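Local coordinates for uncharacterized protein (Enterococcus faecalis, PDB 3CLQ) that is of unknown function but belongs to the AllG family and is probably related to a subunit of oxamate carbamoyltransferase, at residues T199-V202 with Q203-P207. Residues are numbered along the deposited sequence; the frame is centred on the assembly and turned at random.
Sequences TLLV and QALTP
The carbonyl oxygen of Val202 takes two donors from Thr206, one turn further along the helix and just before the kink at Pro207: the hydroxyl OG1 of Thr206 lies 3.0 Å from Val202 O, and the amide N of the same threonine adds a weak bond whose N-H...O angle is only 132°. The hydroxyl approaches tilted 27° from the carbonyl plane. It can do so because OG1 sits beside its own backbone N and anti to its carbonyl carbon (chi1 -70°), which folds it back toward the preceding turn while CG2 extends the other way. The remaining side-chain contacts are apolar or carbon to carbonyl. Leu201 and Leu205 cross at an angle, with CD2 of Leu201 4.1 Å from CG of Leu205, and that same CG lies 3.5 Å from Leu201 O. Gln203 sets its CB 3.4 Å from Thr199 O and stretches its extended chain outward from CG, where its OE1 comes no nearer than 4.5 Å to CD2 of Leu200.

All this takes place within helix 195-210, where i to i+4 bonding brings Ala204 N to 3.2 Å from Leu200 O and Leu205 N to 3.0 Å from Leu201 O. The helix kinks at Pro207, whose ring nitrogen has no hydrogen to give to the turn before.

Beyond the helix, Leu200, Leu201 and Ala204 pack on Met179 of helix 176-183, and Phe232 from a loop also touches Leu201. Another face meets the second subunit: Thr199 packs on Thr199 of that subunit, Val202 on its Gln203, and Thr206 on its Phe223. Thr199 OG1 is meanwhile tied back to Val195 O, a turn earlier in its own helix.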
loop_
_atom_site.group_PDB
_atom_site.type_symbol
_atom_site.label_atom_id
_atom_site.label_comp_id
_atom_site.label_asym_id
_atom_site.label_seq_id
_atom_site.Cartn_x
_atom_site.Cartn_y
_atom_site.Cartn_z
ATOM N N THR B 199 -5.203 -4.652 -1.371
ATOM C CA THR B 199 -4.321 -5.468 -0.562
ATOM C C THR B 199 -4.582 -5.302 0.934
ATOM O O THR B 199 -4.339 -6.215 1.709
ATOM C CB THR B 199 -2.882 -5.102 -0.900
ATOM O OG1 THR B 199 -2.778 -5.084 -2.323
ATOM C CG2 THR B 199 -1.906 -6.111 -0.356
ATOM N N LEU B 200 -5.077 -4.148 1.351
ATOM C CA LEU B 200 -5.395 -3.967 2.758
ATOM C C LEU B 200 -6.677 -4.694 3.117
ATOM O O LEU B 200 -6.851 -5.130 4.247
ATOM C CB LEU B 200 -5.544 -2.489 3.126
ATOM C CG LEU B 200 -4.260 -1.674 3.281
ATOM C CD1 LEU B 200 -4.627 -0.179 3.254
ATOM C CD2 LEU B 200 -3.423 -2.030 4.529
ATOM N N LEU B 201 -7.573 -4.815 2.151
ATOM C CA LEU B 201 -8.857 -5.422 2.383
ATOM C C LEU B 201 -8.749 -6.936 2.391
ATOM O O LEU B 201 -9.319 -7.578 3.271
ATOM C CB LEU B 201 -9.823 -4.991 1.292
ATOM C CG LEU B 201 -11.259 -4.660 1.659
ATOM C CD1 LEU B 201 -12.212 -4.993 0.510
ATOM C CD2 LEU B 201 -11.635 -5.397 2.871
ATOM N N VAL B 202 -8.033 -7.530 1.438
ATOM C CA VAL B 202 -8.040 -8.993 1.367
ATOM C C VAL B 202 -7.325 -9.517 2.598
ATOM O O VAL B 202 -7.616 -10.598 3.084
ATOM C CB VAL B 202 -7.403 -9.601 0.063
ATOM C CG1 VAL B 202 -7.520 -8.671 -1.142
ATOM C CG2 VAL B 202 -5.950 -10.022 0.280
ATOM N N GLN B 203 -6.393 -8.725 3.109
ATOM C CA GLN B 203 -5.676 -9.080 4.303
ATOM C C GLN B 203 -6.550 -9.007 5.579
ATOM O O GLN B 203 -6.457 -9.855 6.461
ATOM C CB GLN B 203 -4.457 -8.176 4.459
ATOM C CG GLN B 203 -3.609 -8.577 5.622
ATOM C CD GLN B 203 -2.624 -7.518 6.019
ATOM O OE1 GLN B 203 -2.771 -6.328 5.670
ATOM N NE2 GLN B 203 -1.597 -7.929 6.756
ATOM N N ALA B 204 -7.379 -7.986 5.692
ATOM C CA ALA B 204 -8.258 -7.891 6.836
ATOM C C ALA B 204 -9.319 -9.000 6.786
ATOM O O ALA B 204 -9.747 -9.509 7.820
ATOM C CB ALA B 204 -8.903 -6.523 6.893
ATOM N N LEU B 205 -9.740 -9.376 5.585
ATOM C CA LEU B 205 -10.718 -10.451 5.429
ATOM C C LEU B 205 -10.204 -11.860 5.750
ATOM O O LEU B 205 -10.974 -12.696 6.211
ATOM C CB LEU B 205 -11.277 -10.460 4.007
ATOM C CG LEU B 205 -12.286 -9.379 3.622
ATOM C CD1 LEU B 205 -12.618 -9.508 2.152
ATOM C CD2 LEU B 205 -13.560 -9.509 4.459
ATOM N N THR B 206 -8.930 -12.140 5.484
ATOM C CA THR B 206 -8.432 -13.504 5.584
ATOM C C THR B 206 -8.752 -14.190 6.912
ATOM O O THR B 206 -9.329 -15.276 6.920
ATOM C CB THR B 206 -6.912 -13.589 5.329
ATOM O OG1 THR B 206 -6.624 -13.339 3.945
ATOM C CG2 THR B 206 -6.381 -14.965 5.708
ATOM N N PRO B 207 -8.378 -13.566 8.043
ATOM C CA PRO B 207 -8.578 -14.228 9.337
ATOM C C PRO B 207 -10.018 -14.751 9.477
ATOM O O PRO B 207 -10.251 -15.856 9.949
ATOM C CB PRO B 207 -8.326 -13.103 10.358
ATOM C CG PRO B 207 -7.562 -12.043 9.635
ATOM C CD PRO B 207 -7.771 -12.221 8.166
#